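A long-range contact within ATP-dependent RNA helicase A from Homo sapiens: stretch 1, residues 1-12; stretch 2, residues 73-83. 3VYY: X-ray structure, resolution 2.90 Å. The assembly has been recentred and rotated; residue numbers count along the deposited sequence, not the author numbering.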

# COMPACT_ATOMS: atom_id res chain seq x y z
N MET A 1 -0.11 9.60 -3.59
CA MET A 1 -0.08 10.60 -2.49
C MET A 1 0.82 10.05 -1.39
O MET A 1 1.00 8.84 -1.30
CB MET A 1 -1.50 10.80 -1.95
CG MET A 1 -1.67 11.90 -0.90
SD MET A 1 -1.96 13.50 -1.67
CE MET A 1 -3.76 13.54 -1.77
N GLY A 2 1.39 10.93 -0.56
CA GLY A 2 2.05 10.48 0.66
C GLY A 2 1.10 9.70 1.56
O GLY A 2 1.44 8.62 2.07
N ASP A 3 -0.13 10.22 1.68
CA ASP A 3 -1.10 9.83 2.72
C ASP A 3 -1.79 8.47 2.60
O ASP A 3 -2.50 8.07 3.52
CB ASP A 3 -2.17 10.93 2.87
CG ASP A 3 -1.55 12.33 3.08
OD1 ASP A 3 -0.41 12.41 3.63
OD2 ASP A 3 -2.21 13.34 2.70
N VAL A 4 -1.60 7.76 1.49
CA VAL A 4 -2.26 6.47 1.27
C VAL A 4 -1.91 5.41 2.31
O VAL A 4 -2.73 4.58 2.66
CB VAL A 4 -1.89 5.86 -0.06
CG1 VAL A 4 -3.05 5.05 -0.59
CG2 VAL A 4 -1.47 6.94 -1.05
N LYS A 5 -0.67 5.44 2.78
CA LYS A 5 -0.24 4.54 3.85
C LYS A 5 -1.03 4.80 5.12
O LYS A 5 -1.45 3.87 5.82
CB LYS A 5 1.24 4.75 4.11
CG LYS A 5 2.15 4.06 3.14
CD LYS A 5 3.57 4.38 3.46
CE LYS A 5 3.93 5.76 2.97
NZ LYS A 5 5.36 6.04 3.22
N ASN A 6 -1.20 6.09 5.41
CA ASN A 6 -1.94 6.59 6.55
C ASN A 6 -3.41 6.23 6.37
O ASN A 6 -4.09 5.85 7.32
CB ASN A 6 -1.76 8.11 6.64
CG ASN A 6 -2.29 8.70 7.92
OD1 ASN A 6 -3.33 9.34 7.93
ND2 ASN A 6 -1.59 8.47 9.02
N PHE A 7 -3.88 6.33 5.13
CA PHE A 7 -5.24 5.94 4.82
C PHE A 7 -5.45 4.45 5.07
O PHE A 7 -6.37 4.05 5.77
CB PHE A 7 -5.63 6.29 3.39
CG PHE A 7 -6.93 5.68 2.99
CD1 PHE A 7 -8.10 6.42 3.06
CD2 PHE A 7 -6.99 4.35 2.59
CE1 PHE A 7 -9.30 5.85 2.72
CE2 PHE A 7 -8.20 3.78 2.25
CZ PHE A 7 -9.35 4.53 2.31
N LEU A 8 -4.59 3.63 4.48
CA LEU A 8 -4.72 2.19 4.64
C LEU A 8 -4.59 1.83 6.10
O LEU A 8 -5.15 0.85 6.55
CB LEU A 8 -3.63 1.47 3.85
CG LEU A 8 -3.46 -0.04 4.05
CD1 LEU A 8 -4.74 -0.81 3.71
CD2 LEU A 8 -2.30 -0.56 3.22
N TYR A 9 -3.83 2.64 6.83
CA TYR A 9 -3.59 2.31 8.21
C TYR A 9 -4.86 2.54 8.99
O TYR A 9 -5.26 1.69 9.78
CB TYR A 9 -2.47 3.15 8.79
CG TYR A 9 -2.01 2.60 10.12
CD1 TYR A 9 -1.12 1.53 10.18
CD2 TYR A 9 -2.48 3.14 11.33
CE1 TYR A 9 -0.70 1.00 11.39
CE2 TYR A 9 -2.05 2.62 12.56
CZ TYR A 9 -1.17 1.55 12.57
OH TYR A 9 -0.74 1.01 13.75
N ALA A 10 -5.50 3.69 8.76
CA ALA A 10 -6.75 4.00 9.41
C ALA A 10 -7.79 2.98 9.00
O ALA A 10 -8.45 2.39 9.85
CB ALA A 10 -7.20 5.40 9.07
N TRP A 11 -7.91 2.73 7.69
CA TRP A 11 -8.90 1.80 7.18
C TRP A 11 -8.90 0.50 7.99
O TRP A 11 -9.96 -0.00 8.37
CB TRP A 11 -8.68 1.53 5.70
CG TRP A 11 -9.76 0.72 5.08
CD1 TRP A 11 -10.95 1.18 4.60
CD2 TRP A 11 -9.78 -0.70 4.91
NE1 TRP A 11 -11.71 0.13 4.13
CE2 TRP A 11 -11.01 -1.03 4.31
CE3 TRP A 11 -8.87 -1.71 5.20
CZ2 TRP A 11 -11.35 -2.35 3.99
CZ3 TRP A 11 -9.21 -3.03 4.89
CH2 TRP A 11 -10.44 -3.33 4.29
N CYS A 12 -7.72 -0.03 8.27
CA CYS A 12 -7.60 -1.26 9.04
C CYS A 12 -7.91 -1.05 10.52
O CYS A 12 -8.36 -1.97 11.20
CB CYS A 12 -6.20 -1.85 8.90
SG CYS A 12 -5.70 -2.08 7.20
N ASN A 73 -14.77 -3.66 -4.63
CA ASN A 73 -15.87 -2.88 -4.02
C ASN A 73 -15.96 -2.89 -2.48
O ASN A 73 -17.07 -2.88 -1.92
CB ASN A 73 -17.23 -3.22 -4.65
CG ASN A 73 -17.24 -3.07 -6.18
OD1 ASN A 73 -18.07 -2.34 -6.75
ND2 ASN A 73 -16.32 -3.77 -6.86
N GLU A 74 -14.81 -2.89 -1.80
CA GLU A 74 -14.78 -2.74 -0.34
C GLU A 74 -14.57 -1.28 0.09
O GLU A 74 -14.86 -0.92 1.22
CB GLU A 74 -13.71 -3.64 0.29
CG GLU A 74 -14.13 -5.09 0.46
CD GLU A 74 -14.65 -5.40 1.84
OE1 GLU A 74 -13.84 -5.47 2.80
OE2 GLU A 74 -15.87 -5.60 1.98
N ILE A 75 -14.04 -0.46 -0.81
CA ILE A 75 -14.09 1.00 -0.66
C ILE A 75 -14.57 1.60 -1.98
O ILE A 75 -14.45 0.98 -3.03
CB ILE A 75 -12.72 1.63 -0.34
CG1 ILE A 75 -11.87 0.72 0.54
CG2 ILE A 75 -12.90 3.01 0.32
CD1 ILE A 75 -10.50 1.28 0.83
N LYS A 76 -15.11 2.81 -1.91
CA LYS A 76 -15.38 3.61 -3.10
C LYS A 76 -14.15 4.45 -3.39
O LYS A 76 -13.45 4.87 -2.46
CB LYS A 76 -16.60 4.52 -2.89
CG LYS A 76 -17.89 3.83 -2.45
CD LYS A 76 -19.06 4.79 -2.59
CE LYS A 76 -20.30 4.33 -1.80
NZ LYS A 76 -21.41 5.35 -1.82
N SER A 77 -13.87 4.70 -4.67
CA SER A 77 -12.77 5.58 -5.05
C SER A 77 -12.93 6.93 -4.36
O SER A 77 -11.98 7.50 -3.82
CB SER A 77 -12.76 5.79 -6.57
OG SER A 77 -12.59 4.57 -7.26
N GLU A 78 -14.18 7.39 -4.38
CA GLU A 78 -14.59 8.68 -3.87
C GLU A 78 -14.22 8.87 -2.38
O GLU A 78 -14.27 9.99 -1.88
CB GLU A 78 -16.11 8.83 -4.09
CG GLU A 78 -16.72 7.96 -5.24
CD GLU A 78 -16.42 8.49 -6.68
OE1 GLU A 78 -17.35 8.53 -7.53
OE2 GLU A 78 -15.25 8.85 -6.96
N GLU A 79 -13.84 7.79 -1.70
CA GLU A 79 -13.54 7.79 -0.25
C GLU A 79 -12.05 7.75 0.04
O GLU A 79 -11.62 7.66 1.19
CB GLU A 79 -14.15 6.57 0.45
CG GLU A 79 -15.44 6.04 -0.11
CD GLU A 79 -16.65 6.39 0.72
OE1 GLU A 79 -16.47 6.93 1.84
OE2 GLU A 79 -17.78 6.12 0.25
N VAL A 80 -11.26 7.76 -1.02
CA VAL A 80 -9.81 7.69 -0.91
C VAL A 80 -9.25 9.05 -1.37
O VAL A 80 -9.15 9.30 -2.57
CB VAL A 80 -9.26 6.55 -1.79
CG1 VAL A 80 -7.76 6.43 -1.66
CG2 VAL A 80 -9.94 5.22 -1.46
N PRO A 81 -8.92 9.93 -0.40
CA PRO A 81 -8.43 11.29 -0.70
C PRO A 81 -7.35 11.31 -1.80
O PRO A 81 -7.40 12.16 -2.70
CB PRO A 81 -7.83 11.74 0.63
CG PRO A 81 -8.61 11.00 1.67
CD PRO A 81 -9.02 9.69 1.05
N ALA A 82 -6.41 10.37 -1.72
CA ALA A 82 -5.34 10.21 -2.71
C ALA A 82 -5.86 10.05 -4.15
O ALA A 82 -5.35 10.70 -5.06
CB ALA A 82 -4.47 9.02 -2.33
N PHE A 83 -6.86 9.19 -4.34
CA PHE A 83 -7.47 9.00 -5.66
C PHE A 83 -8.37 10.20 -6.00
O PHE A 83 -9.53 10.06 -6.40
CB PHE A 83 -8.24 7.66 -5.73
CG PHE A 83 -7.41 6.42 -5.37
CD1 PHE A 83 -6.02 6.48 -5.22
CD2 PHE A 83 -8.04 5.19 -5.20
CE1 PHE A 83 -5.27 5.34 -4.91
CE2 PHE A 83 -7.29 4.03 -4.88
CZ PHE A 83 -5.91 4.11 -4.74

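Most of stretch 1 is helical, through C12, and the i to i-4 backbone hydrogen bonds establish this: F7 N to D3 O at 2.7 Å, L8 N to V4 O at 2.8 Å and W11 N to F7 O at 2.8 Å. Stretch 2 is mostly irregular, with a short 3-10 segment at 77-79, where E79 N donates to K76 O (3.0 Å) and V80 N to S77 O (2.9 Å). The two stretches run in roughly opposite senses, since the nearest CA partners of M1, F7 and W11 are A82, V80 and I75, numbers falling as those of the helix rise. M1 CA is 5.3 Å from A82 CA, F7 CA is 7.5 Å from V80 CA, and W11 CA is 9.4 Å from I75 CA; the backbones thus diverge toward W11, where larger side chains span the gap. No hydrogen bond crosses between the stretches, so the contact, burying 453 Å² in total, rests mainly on apolar packing.

The residues of the helix that touch stretch 2, V4, F7 and W11, recur at intervals of three and four, as expected for one side of a helix. F7 has the largest covered area, 84 Å². Its CE2 lies 3.7 Å from I75 CD1, which sits at the ring edge, while F7 CZ is 3.9 Å from V80 CG2 and F7 CD1 is 3.9 Å from P81 CD. The ring also approaches backbone, with F7 CE1 3.3 Å from E79 O.

I75 CD1 serves both aromatics. Besides meeting F7, I75 CD1 lies over one face of the W11 indole, 4.0 Å from the centroid of its five-membered ring and 25° off the ring normal, a CH-pi arrangement. E74 OE1 instead lies near the indole plane, 4.2 Å from W11 CZ2, and is hydrogen-bonded elsewhere in the structure.

At the other end, where the backbones are closest, the small A82 side chain suffices: A82 CB is 3.5 Å from M1 CB and 3.9 Å from V4 CG2.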